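Local coordinates for nudix Hydrolase, RenU (Mycolicibacterium smegmatis, PDB 6UUF), which probably hydrolyses a nucleoside diphosphate-linked substrate, perhaps NADH, as a magnesium-dependent member of the Nudix family, at residues G22-M32 with T106-P117. The protein carries 3 engineered substitutions. Numbering follows the deposited sequence.
Sequences GAAGLLLRAPM and TYTTVIADAAEP
Arg29 grips Asp113 side-on, NE and NH2 both donating to OD1, each nitrogen 2.8 Å from that oxygen, with guanidinium and carboxylate planes 30° apart. With CG anti to its own carbonyl carbon (chi1 -51°) and a bend at chi3, the arginine runs alongside the aspartate, and Ile111 CG2 lies over one guanidinium face, 3.9 Å from NE. The segments that carry them, 22-32 and 106-117, pair in parallel through eight backbone hydrogen bonds, from Ala23 N to Thr106 O through to Ala114 N to Arg29 O. On the face of Ala24 and Thr108, Leu26 CD1 lies against Val110 O (3.3 Å) and touches Val110 CG1 and Ala112 CB; here Leu26 meets Ala75 and Val110 meets Ala71 of helix 67-79. On the other face the Tyr107 ring reaches across to Gly25, its OH 3.2 Å from Gly25 CA, so a CB on Gly25 would run into the hydroxyl as it stands. Farther out, Arg89 forms a salt bridge with Asp113 OD2, and the Ile160 carbonyl takes Arg29 NH1. A leucine in place of Arg29 would probably leave buried Asp113 OD1 without both donors and lose the bond to Ile160. Near the C-terminal part of the pairing, Asp113 thus lies between two arginines and probably offsets their buried charge.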
# COMPACT_ATOMS: atom_id res chain seq x y z
N GLY A 22 10.63 6.44 6.08
CA GLY A 22 10.07 5.62 5.05
C GLY A 22 8.57 5.82 4.91
O GLY A 22 7.95 6.77 5.46
N ALA A 23 8.01 4.94 4.10
CA ALA A 23 6.61 5.00 3.78
C ALA A 23 6.02 3.61 3.97
O ALA A 23 6.75 2.59 4.06
CB ALA A 23 6.42 5.47 2.36
N ALA A 24 4.70 3.60 3.99
CA ALA A 24 3.93 2.36 4.17
C ALA A 24 2.66 2.41 3.35
O ALA A 24 2.05 3.46 3.20
CB ALA A 24 3.57 2.17 5.63
N GLY A 25 2.26 1.26 2.82
CA GLY A 25 1.00 1.15 2.08
C GLY A 25 0.16 -0.02 2.53
O GLY A 25 0.72 -1.04 2.96
N LEU A 26 -1.17 0.13 2.39
CA LEU A 26 -2.10 -0.91 2.75
C LEU A 26 -2.49 -1.77 1.58
O LEU A 26 -3.07 -1.28 0.63
CB LEU A 26 -3.35 -0.30 3.34
CG LEU A 26 -4.14 -1.25 4.21
CD1 LEU A 26 -3.39 -1.76 5.43
CD2 LEU A 26 -5.40 -0.49 4.62
N LEU A 27 -2.20 -3.06 1.67
CA LEU A 27 -2.74 -4.09 0.77
C LEU A 27 -3.92 -4.72 1.45
O LEU A 27 -3.77 -5.67 2.23
CB LEU A 27 -1.66 -5.13 0.45
CG LEU A 27 -2.03 -6.31 -0.44
CD1 LEU A 27 -2.66 -5.77 -1.70
CD2 LEU A 27 -0.76 -7.08 -0.83
N LEU A 28 -5.09 -4.16 1.21
CA LEU A 28 -6.32 -4.60 1.84
C LEU A 28 -7.02 -5.65 0.95
O LEU A 28 -7.32 -5.37 -0.20
CB LEU A 28 -7.26 -3.43 2.04
CG LEU A 28 -8.58 -3.78 2.73
CD1 LEU A 28 -8.39 -4.45 4.11
CD2 LEU A 28 -9.35 -2.49 2.89
N ARG A 29 -7.29 -6.83 1.52
CA ARG A 29 -7.92 -7.95 0.82
C ARG A 29 -9.35 -8.11 1.22
O ARG A 29 -9.68 -7.89 2.39
CB ARG A 29 -7.19 -9.26 1.07
CG ARG A 29 -5.68 -9.16 0.83
CD ARG A 29 -4.99 -10.50 1.13
NE ARG A 29 -5.17 -10.94 2.53
CZ ARG A 29 -4.76 -12.12 2.99
NH1 ARG A 29 -4.18 -13.02 2.19
NH2 ARG A 29 -4.97 -12.41 4.27
N ALA A 30 -10.19 -8.48 0.26
CA ALA A 30 -11.60 -8.83 0.55
C ALA A 30 -12.11 -10.00 -0.29
O ALA A 30 -11.76 -10.12 -1.45
CB ALA A 30 -12.54 -7.64 0.42
N PRO A 31 -12.94 -10.86 0.31
CA PRO A 31 -13.49 -11.97 -0.45
C PRO A 31 -14.59 -11.47 -1.36
O PRO A 31 -15.34 -10.56 -0.99
CB PRO A 31 -14.07 -12.89 0.62
CG PRO A 31 -14.20 -12.06 1.85
CD PRO A 31 -13.60 -10.72 1.62
N MET A 32 -14.68 -12.05 -2.54
CA MET A 32 -15.83 -11.75 -3.41
C MET A 32 -16.99 -12.72 -3.12
O MET A 32 -16.75 -13.80 -2.56
CB MET A 32 -15.37 -11.83 -4.86
CG MET A 32 -14.36 -10.77 -5.22
SD MET A 32 -15.06 -9.15 -4.89
CE MET A 32 -14.60 -8.18 -6.32
N THR A 106 12.76 2.81 3.60
CA THR A 106 12.04 1.61 3.23
C THR A 106 10.60 1.94 2.90
O THR A 106 10.02 2.98 3.33
CB THR A 106 12.01 0.63 4.42
OG1 THR A 106 11.46 1.33 5.54
CG2 THR A 106 13.39 0.14 4.77
N TYR A 107 10.02 1.00 2.16
CA TYR A 107 8.61 0.94 1.93
C TYR A 107 8.14 -0.38 2.52
O TYR A 107 8.67 -1.46 2.14
CB TYR A 107 8.27 0.93 0.42
CG TYR A 107 6.79 1.05 0.16
CD1 TYR A 107 5.94 -0.05 0.24
CD2 TYR A 107 6.23 2.27 -0.20
CE1 TYR A 107 4.59 0.07 0.02
CE2 TYR A 107 4.87 2.38 -0.47
CZ TYR A 107 4.06 1.29 -0.34
OH TYR A 107 2.73 1.44 -0.59
N THR A 108 7.08 -0.28 3.34
CA THR A 108 6.51 -1.41 4.02
C THR A 108 5.07 -1.60 3.58
O THR A 108 4.22 -0.72 3.75
CB THR A 108 6.55 -1.23 5.53
OG1 THR A 108 7.89 -1.11 5.97
CG2 THR A 108 5.95 -2.44 6.24
N THR A 109 4.80 -2.78 3.04
CA THR A 109 3.45 -3.18 2.67
C THR A 109 2.80 -3.84 3.87
O THR A 109 3.35 -4.79 4.48
CB THR A 109 3.44 -4.15 1.45
OG1 THR A 109 3.98 -3.47 0.32
CG2 THR A 109 2.04 -4.59 1.13
N VAL A 110 1.62 -3.34 4.22
CA VAL A 110 0.89 -3.81 5.34
C VAL A 110 -0.31 -4.54 4.74
O VAL A 110 -1.20 -3.91 4.13
CB VAL A 110 0.49 -2.62 6.24
CG1 VAL A 110 -0.37 -3.05 7.43
CG2 VAL A 110 1.75 -1.94 6.77
N ILE A 111 -0.33 -5.86 4.90
CA ILE A 111 -1.42 -6.71 4.43
C ILE A 111 -2.57 -6.70 5.44
O ILE A 111 -2.36 -6.94 6.62
CB ILE A 111 -0.91 -8.16 4.23
CG1 ILE A 111 0.31 -8.15 3.27
CG2 ILE A 111 -2.04 -9.06 3.76
CD1 ILE A 111 0.89 -9.50 2.91
N ALA A 112 -3.78 -6.47 4.99
CA ALA A 112 -4.92 -6.48 5.90
C ALA A 112 -6.11 -7.08 5.19
O ALA A 112 -6.13 -7.14 3.95
CB ALA A 112 -5.26 -5.08 6.38
N ASP A 113 -7.09 -7.55 5.99
CA ASP A 113 -8.35 -8.13 5.52
C ASP A 113 -9.60 -7.33 5.94
O ASP A 113 -9.69 -6.79 7.03
CB ASP A 113 -8.52 -9.50 6.09
CG ASP A 113 -7.43 -10.47 5.67
OD1 ASP A 113 -6.63 -10.20 4.76
OD2 ASP A 113 -7.37 -11.53 6.29
N ALA A 114 -10.57 -7.27 5.04
CA ALA A 114 -11.93 -6.84 5.37
C ALA A 114 -12.89 -8.02 5.12
O ALA A 114 -12.58 -8.96 4.34
CB ALA A 114 -12.32 -5.68 4.50
N ALA A 115 -14.06 -7.95 5.74
CA ALA A 115 -15.08 -9.01 5.63
C ALA A 115 -15.73 -9.08 4.22
O ALA A 115 -16.20 -10.13 3.81
CB ALA A 115 -16.14 -8.84 6.71
N GLU A 116 -15.70 -7.97 3.48
CA GLU A 116 -16.36 -7.86 2.18
C GLU A 116 -15.75 -6.66 1.47
O GLU A 116 -15.01 -5.90 2.08
CB GLU A 116 -17.86 -7.66 2.36
CG GLU A 116 -18.22 -6.59 3.37
CD GLU A 116 -19.66 -6.15 3.25
OE1 GLU A 116 -20.50 -6.61 4.04
OE2 GLU A 116 -19.94 -5.36 2.34
N PRO A 117 -16.04 -6.49 0.17
CA PRO A 117 -15.49 -5.30 -0.45
C PRO A 117 -16.20 -4.05 0.11
O PRO A 117 -17.42 -3.98 0.08
CB PRO A 117 -15.78 -5.52 -1.95
CG PRO A 117 -16.02 -6.99 -2.09
CD PRO A 117 -16.75 -7.33 -0.81
O HOH W 1 8.66 1.52 5.89